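Local coordinates for protein 5'-methylthioadenosine nucleosidase / s-adenosylhomocysteine nucleosidase (Brucella melitensis bv. 1, PDB 4PR3) that is a nucleosidase of the phosphorylase superfamily, with a mixed beta sheet flanked by helices and a pocket that holds adenine, at residues A[132-144]-A[217-230]. Sequence-based numbering, arbitrary orientation.
Sequences VELPFRVAGIDTA and AVARVERAVADGLL
V138 presses its two methyls against the C-terminal helix 207-226 in the mixed alpha/beta fold of this phosphorylase-superfamily protein; the loop joining strands 132-133 and 142-148 runs alongside the helix, the other way in the chain. Beside them lies the sheet, where V221 and L229 touch L185 of strand 184-192. With CG1 anti to the backbone N (chi1 176°), the valine forks: CG1 reaches the helix backbone, 3.6 Å from R220 O, while CG2 turns to V221 CG2 and L229 CD2. A224 CB lies 3.9 Å from V138 CG1 and 4.0 Å from V138 CG2, and its small size probably lets the loop come this close.

Past the helix, G228 takes a positive phi in a Schellman motif, and the chain turns so that L229 lies against the loop. Branched L229 spreads its CG 4.1 Å above one face of the F136 ring, nearer the border than the middle, while CD2 reaches V138. P135 CG covers the centre of the opposite face, so the flat ring is held between aliphatic groups. L230 CD2 approaches it obliquely, 3.5 Å from F136 CZ.

At the other end, a type II turn from V138 to I141, with glycine suiting the phi of 94° at G140, puts G140 O over one face of the R220 guanidinium. A139 O sits at its edge, 3.6 Å from R220 NE, without a hydrogen bond. I141 and R220 run antiparallel, flank to flank, and the isoleucine is long enough for CD1 to rest 3.9 Å from A217 CB.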
ATOM      1  N   VAL A 132       6.587 -10.710  10.381  1.00 14.60           N
ATOM      2  CA  VAL A 132       7.796  -9.901  10.452  1.00  9.72           C
ATOM      3  C   VAL A 132       8.007  -9.328  11.842  1.00 10.94           C
ATOM      4  O   VAL A 132       7.233  -8.486  12.299  1.00  9.09           O
ATOM      5  CB  VAL A 132       7.766  -8.751   9.438  1.00 10.77           C
ATOM      6  CG1 VAL A 132       9.133  -8.092   9.358  1.00 10.41           C
ATOM      7  CG2 VAL A 132       7.335  -9.261   8.072  1.00 11.87           C
ATOM      8  N   GLU A 133       9.063  -9.793  12.504  1.00 12.82           N
ATOM      9  CA  GLU A 133       9.421  -9.316  13.834  1.00 11.01           C
ATOM     10  C   GLU A 133       9.796  -7.843  13.803  1.00 10.27           C
ATOM     11  O   GLU A 133      10.585  -7.418  12.962  1.00 10.42           O
ATOM     12  CB  GLU A 133      10.599 -10.121  14.385  1.00  8.83           C
ATOM     13  CG  GLU A 133      10.292 -11.582  14.634  1.00 12.89           C
ATOM     14  CD  GLU A 133       9.282 -11.775  15.743  1.00 20.54           C
ATOM     15  OE1 GLU A 133       9.404 -11.084  16.777  1.00 18.05           O
ATOM     16  OE2 GLU A 133       8.364 -12.609  15.578  1.00 23.20           O
ATOM     17  N   LEU A 134       9.224  -7.063  14.713  1.00  9.63           N
ATOM     18  CA  LEU A 134       9.665  -5.687  14.904  1.00  9.04           C
ATOM     19  C   LEU A 134      10.888  -5.688  15.824  1.00 11.18           C
ATOM     20  O   LEU A 134      10.997  -6.534  16.717  1.00  9.18           O
ATOM     21  CB  LEU A 134       8.530  -4.818  15.463  1.00  7.64           C
ATOM     22  CG  LEU A 134       7.337  -4.576  14.523  1.00 10.50           C
ATOM     23  CD1 LEU A 134       6.612  -3.278  14.861  1.00  8.34           C
ATOM     24  CD2 LEU A 134       7.762  -4.579  13.059  1.00 12.97           C
ATOM     25  N   PRO A 135      11.818  -4.747  15.603  1.00 12.39           N
ATOM     26  CA  PRO A 135      13.124  -4.774  16.279  1.00 12.05           C
ATOM     27  C   PRO A 135      13.118  -4.482  17.784  1.00 10.67           C
ATOM     28  O   PRO A 135      14.080  -4.854  18.449  1.00 16.75           O
ATOM     29  CB  PRO A 135      13.914  -3.682  15.546  1.00 12.28           C
ATOM     30  CG  PRO A 135      12.873  -2.737  15.049  1.00  9.42           C
ATOM     31  CD  PRO A 135      11.707  -3.612  14.668  1.00 10.79           C
ATOM     32  N   PHE A 136      12.082  -3.840  18.312  1.00  9.01           N
ATOM     33  CA  PHE A 136      12.170  -3.295  19.668  1.00  9.35           C
ATOM     34  C   PHE A 136      11.200  -3.873  20.698  1.00  7.60           C
ATOM     35  O   PHE A 136      10.096  -4.303  20.370  1.00  8.38           O
ATOM     36  CB  PHE A 136      12.027  -1.774  19.633  1.00  8.99           C
ATOM     37  CG  PHE A 136      13.082  -1.092  18.816  1.00 12.47           C
ATOM     38  CD1 PHE A 136      14.407  -1.485  18.910  1.00 11.79           C
ATOM     39  CD2 PHE A 136      12.749  -0.071  17.941  1.00  8.81           C
ATOM     40  CE1 PHE A 136      15.383  -0.862  18.157  1.00 11.61           C
ATOM     41  CE2 PHE A 136      13.722   0.553  17.185  1.00 14.21           C
ATOM     42  CZ  PHE A 136      15.042   0.156  17.294  1.00 11.32           C
ATOM     43  N   ARG A 137      11.645  -3.872  21.951  1.00  6.38           N
ATOM     44  CA  ARG A 137      10.817  -4.251  23.088  1.00  8.43           C
ATOM     45  C   ARG A 137      11.026  -3.250  24.212  1.00  7.15           C
ATOM     46  O   ARG A 137      12.137  -3.096  24.712  1.00  6.81           O
ATOM     47  CB  ARG A 137      11.177  -5.655  23.581  1.00  5.88           C
ATOM     48  CG  ARG A 137      10.962  -6.760  22.555  1.00  5.78           C
ATOM     49  CD  ARG A 137       9.502  -6.877  22.155  1.00  4.90           C
ATOM     50  NE  ARG A 137       9.303  -7.944  21.180  1.00  8.50           N
ATOM     51  CZ  ARG A 137       9.357  -7.778  19.862  1.00  7.81           C
ATOM     52  NH1 ARG A 137       9.596  -6.579  19.345  1.00  7.84           N
ATOM     53  NH2 ARG A 137       9.168  -8.813  19.058  1.00  6.17           N
ATOM     54  N   VAL A 138       9.957  -2.566  24.606  1.00  6.52           N
ATOM     55  CA  VAL A 138      10.026  -1.614  25.704  1.00  6.62           C
ATOM     56  C   VAL A 138       9.381  -2.219  26.945  1.00  8.55           C
ATOM     57  O   VAL A 138       8.269  -2.742  26.884  1.00 11.75           O
ATOM     58  CB  VAL A 138       9.324  -0.288  25.340  1.00  9.39           C
ATOM     59  CG1 VAL A 138       9.308   0.662  26.530  1.00  6.46           C
ATOM     60  CG2 VAL A 138      10.007   0.356  24.143  1.00  8.38           C
ATOM     61  N   ALA A 139      10.090  -2.157  28.068  1.00 11.46           N
ATOM     62  CA  ALA A 139       9.597  -2.726  29.319  1.00 10.74           C
ATOM     63  C   ALA A 139       8.372  -1.978  29.826  1.00 12.21           C
ATOM     64  O   ALA A 139       8.275  -0.762  29.679  1.00 14.07           O
ATOM     65  CB  ALA A 139      10.689  -2.715  30.367  1.00  8.67           C
ATOM     66  N   GLY A 140       7.435  -2.713  30.416  1.00 12.94           N
ATOM     67  CA  GLY A 140       6.265  -2.107  31.023  1.00 13.39           C
ATOM     68  C   GLY A 140       5.065  -2.032  30.099  1.00 14.67           C
ATOM     69  O   GLY A 140       4.012  -1.516  30.473  1.00 14.31           O
ATOM     70  N   ILE A 141       5.223  -2.542  28.883  1.00 15.26           N
ATOM     71  CA  ILE A 141       4.124  -2.570  27.926  1.00 14.17           C
ATOM     72  C   ILE A 141       3.914  -3.986  27.403  1.00 11.32           C
ATOM     73  O   ILE A 141       4.870  -4.674  27.053  1.00 11.98           O
ATOM     74  CB  ILE A 141       4.383  -1.621  26.734  1.00 13.03           C
ATOM     75  CG1 ILE A 141       4.745  -0.222  27.231  1.00 12.12           C
ATOM     76  CG2 ILE A 141       3.170  -1.564  25.819  1.00  9.07           C
ATOM     77  CD1 ILE A 141       5.165   0.719  26.130  1.00 10.84           C
ATOM     78  N   ASP A 142       2.660  -4.419  27.358  1.00  9.92           N
ATOM     79  CA  ASP A 142       2.324  -5.723  26.807  1.00 10.84           C
ATOM     80  C   ASP A 142       2.719  -5.811  25.337  1.00 10.46           C
ATOM     81  O   ASP A 142       2.732  -4.806  24.629  1.00  9.26           O
ATOM     82  CB  ASP A 142       0.825  -5.975  26.937  1.00 17.58           C
ATOM     83  CG  ASP A 142       0.435  -6.527  28.291  1.00 25.00           C
ATOM     84  OD1 ASP A 142       0.351  -5.742  29.259  1.00 24.00           O
ATOM     85  OD2 ASP A 142       0.194  -7.750  28.375  1.00 27.55           O
ATOM     86  N   THR A 143       3.040  -7.017  24.884  1.00 10.74           N
ATOM     87  CA  THR A 143       3.360  -7.252  23.483  1.00  8.51           C
ATOM     88  C   THR A 143       2.230  -8.024  22.822  1.00  9.92           C
ATOM     89  O   THR A 143       1.554  -8.822  23.472  1.00 10.08           O
ATOM     90  CB  THR A 143       4.660  -8.054  23.317  1.00  7.40           C
ATOM     91  OG1 THR A 143       4.572  -9.269  24.072  1.00 13.24           O
ATOM     92  CG2 THR A 143       5.846  -7.253  23.803  1.00  7.07           C
ATOM     93  N   ALA A 144       2.019  -7.772  21.533  1.00  7.43           N
ATOM     94  CA  ALA A 144       1.013  -8.494  20.765  1.00  6.07           C
ATOM     95  C   ALA A 144       1.407  -8.576  19.297  1.00  6.55           C
ATOM     96  O   ALA A 144       2.040  -7.668  18.763  1.00  6.05           O
ATOM     97  CB  ALA A 144      -0.342  -7.823  20.907  1.00  9.99           C
ATOM     98  N   ALA A 217       2.018   4.871  27.251  1.00 14.88           N
ATOM     99  CA  ALA A 217       2.959   4.015  26.539  1.00 13.83           C
ATOM    100  C   ALA A 217       4.032   4.836  25.835  1.00 11.22           C
ATOM    101  O   ALA A 217       5.203   4.463  25.833  1.00 12.99           O
ATOM    102  CB  ALA A 217       2.225   3.135  25.542  1.00 13.30           C
ATOM    103  N   VAL A 218       3.627   5.954  25.240  1.00 12.48           N
ATOM    104  CA  VAL A 218       4.557   6.835  24.538  1.00 11.52           C
ATOM    105  C   VAL A 218       5.614   7.370  25.496  1.00 11.06           C
ATOM    106  O   VAL A 218       6.800   7.413  25.163  1.00 13.21           O
ATOM    107  CB  VAL A 218       3.819   7.997  23.831  1.00 13.23           C
ATOM    108  CG1 VAL A 218       4.788   9.091  23.413  1.00 11.37           C
ATOM    109  CG2 VAL A 218       3.049   7.477  22.628  1.00 11.77           C
ATOM    110  N   ALA A 219       5.179   7.757  26.691  1.00 10.36           N
ATOM    111  CA  ALA A 219       6.088   8.193  27.744  1.00 10.94           C
ATOM    112  C   ALA A 219       7.151   7.136  28.058  1.00 11.76           C
ATOM    113  O   ALA A 219       8.321   7.464  28.265  1.00 12.32           O
ATOM    114  CB  ALA A 219       5.311   8.552  28.996  1.00  8.42           C
ATOM    115  N   ARG A 220       6.747   5.871  28.082  1.00 10.77           N
ATOM    116  CA  ARG A 220       7.683   4.790  28.376  1.00 14.35           C
ATOM    117  C   ARG A 220       8.643   4.535  27.218  1.00 12.67           C
ATOM    118  O   ARG A 220       9.783   4.121  27.430  1.00 16.71           O
ATOM    119  CB  ARG A 220       6.937   3.502  28.737  1.00 13.15           C
ATOM    120  CG  ARG A 220       5.846   3.702  29.771  1.00 19.06           C
ATOM    121  CD  ARG A 220       5.262   2.382  30.228  1.00 22.68           C
ATOM    122  NE  ARG A 220       6.136   1.725  31.190  1.00 38.69           N
ATOM    123  CZ  ARG A 220       5.997   1.820  32.508  1.00 44.71           C
ATOM    124  NH1 ARG A 220       5.008   2.542  33.021  1.00 44.47           N
ATOM    125  NH2 ARG A 220       6.842   1.190  33.310  1.00 46.90           N
ATOM    126  N   VAL A 221       8.184   4.778  25.995  1.00  9.62           N
ATOM    127  CA  VAL A 221       9.033   4.585  24.825  1.00  9.90           C
ATOM    128  C   VAL A 221      10.111   5.662  24.749  1.00 11.62           C
ATOM    129  O   VAL A 221      11.287   5.357  24.542  1.00 10.16           O
ATOM    130  CB  VAL A 221       8.220   4.569  23.512  1.00 10.74           C
ATOM    131  CG1 VAL A 221       9.152   4.472  22.313  1.00  8.10           C
ATOM    132  CG2 VAL A 221       7.230   3.413  23.513  1.00  8.61           C
ATOM    133  N   GLU A 222       9.709   6.918  24.925  1.00  9.78           N
ATOM    134  CA  GLU A 222      10.656   8.028  24.912  1.00 12.39           C
ATOM    135  C   GLU A 222      11.720   7.868  25.999  1.00 14.10           C
ATOM    136  O   GLU A 222      12.895   8.171  25.784  1.00 12.23           O
ATOM    137  CB  GLU A 222       9.926   9.362  25.058  1.00 14.00           C
ATOM    138  CG  GLU A 222       9.064   9.718  23.853  1.00 17.93           C
ATOM    139  CD  GLU A 222       8.442  11.097  23.966  1.00 19.91           C
ATOM    140  OE1 GLU A 222       8.527  11.698  25.057  1.00 24.18           O
ATOM    141  OE2 GLU A 222       7.873  11.581  22.964  1.00 18.33           O
ATOM    142  N   ARG A 223      11.305   7.372  27.159  1.00 11.60           N
ATOM    143  CA  ARG A 223      12.244   7.058  28.219  1.00 10.91           C
ATOM    144  C   ARG A 223      13.197   5.956  27.774  1.00 13.80           C
ATOM    145  O   ARG A 223      14.396   6.009  28.053  1.00 15.22           O
ATOM    146  CB  ARG A 223      11.506   6.637  29.485  1.00 13.32           C
ATOM    147  CG  ARG A 223      12.425   6.124  30.575  1.00 19.97           C
ATOM    148  CD  ARG A 223      13.441   7.181  30.994  1.00 24.55           C
ATOM    149  NE  ARG A 223      14.406   6.650  31.955  1.00 29.09           N
ATOM    150  CZ  ARG A 223      14.158   6.491  33.252  1.00 29.77           C
ATOM    151  NH1 ARG A 223      12.969   6.819  33.744  1.00 23.14           N
ATOM    152  NH2 ARG A 223      15.095   6.001  34.057  1.00 23.02           N
ATOM    153  N   ALA A 224      12.663   4.963  27.074  1.00 10.83           N
ATOM    154  CA  ALA A 224      13.479   3.862  26.579  1.00 12.40           C
ATOM    155  C   ALA A 224      14.469   4.340  25.524  1.00 11.88           C
ATOM    156  O   ALA A 224      15.589   3.839  25.441  1.00 12.43           O
ATOM    157  CB  ALA A 224      12.598   2.746  26.025  1.00  9.91           C
ATOM    158  N   VAL A 225      14.052   5.313  24.716  1.00 13.99           N
ATOM    159  CA  VAL A 225      14.929   5.881  23.698  1.00 13.60           C
ATOM    160  C   VAL A 225      16.115   6.556  24.376  1.00 12.27           C
ATOM    161  O   VAL A 225      17.263   6.378  23.967  1.00 12.26           O
ATOM    162  CB  VAL A 225      14.183   6.880  22.785  1.00 13.16           C
ATOM    163  CG1 VAL A 225      15.167   7.682  21.943  1.00 12.21           C
ATOM    164  CG2 VAL A 225      13.195   6.145  21.895  1.00  9.73           C
ATOM    165  N   ALA A 226      15.830   7.308  25.433  1.00 11.03           N
ATOM    166  CA  ALA A 226      16.879   7.942  26.224  1.00 12.48           C
ATOM    167  C   ALA A 226      17.781   6.897  26.881  1.00 15.37           C
ATOM    168  O   ALA A 226      18.951   7.163  27.149  1.00 15.59           O
ATOM    169  CB  ALA A 226      16.270   8.858  27.273  1.00 11.38           C
ATOM    170  N   ASP A 227      17.234   5.705  27.111  1.00 15.83           N
ATOM    171  CA  ASP A 227      17.971   4.620  27.753  1.00 12.34           C
ATOM    172  C   ASP A 227      18.750   3.791  26.741  1.00 15.63           C
ATOM    173  O   ASP A 227      19.363   2.786  27.098  1.00 18.15           O
ATOM    174  CB  ASP A 227      17.029   3.698  28.530  1.00 13.52           C
ATOM    175  CG  ASP A 227      16.425   4.364  29.745  1.00 17.70           C
ATOM    176  OD1 ASP A 227      16.936   5.423  30.162  1.00 21.05           O
ATOM    177  OD2 ASP A 227      15.443   3.818  30.289  1.00 22.78           O
ATOM    178  N   GLY A 228      18.726   4.207  25.479  1.00 14.87           N
ATOM    179  CA  GLY A 228      19.488   3.515  24.455  1.00 15.44           C
ATOM    180  C   GLY A 228      18.740   2.449  23.677  1.00 16.22           C
ATOM    181  O   GLY A 228      19.354   1.510  23.173  1.00 14.00           O
ATOM    182  N   LEU A 229      17.420   2.595  23.584  1.00 14.34           N
ATOM    183  CA  LEU A 229      16.586   1.679  22.804  1.00 13.05           C
ATOM    184  C   LEU A 229      17.129   1.445  21.393  1.00 14.72           C
ATOM    185  O   LEU A 229      17.001   0.349  20.848  1.00 16.34           O
ATOM    186  CB  LEU A 229      15.146   2.191  22.722  1.00 14.05           C
ATOM    187  CG  LEU A 229      14.140   1.286  22.002  1.00 10.89           C
ATOM    188  CD1 LEU A 229      13.915   0.009  22.796  1.00 10.38           C
ATOM    189  CD2 LEU A 229      12.822   2.006  21.757  1.00  9.03           C
ATOM    190  N   LEU A 230      17.753   2.457  20.805  1.00 15.47           N
ATOM    191  CA  LEU A 230      18.356   2.256  19.498  1.00 18.36           C
ATOM    192  C   LEU A 230      19.853   2.058  19.693  1.00 24.26           C
ATOM    193  O   LEU A 230      20.597   3.026  19.850  1.00 32.76           O
ATOM    194  CB  LEU A 230      18.108   3.492  18.633  1.00 15.80           C
ATOM    195  CG  LEU A 230      16.795   4.243  18.900  1.00 14.41           C
ATOM    196  CD1 LEU A 230      16.763   5.584  18.187  1.00 13.45           C
ATOM    197  CD2 LEU A 230      15.588   3.411  18.493  1.00 14.07           C
TER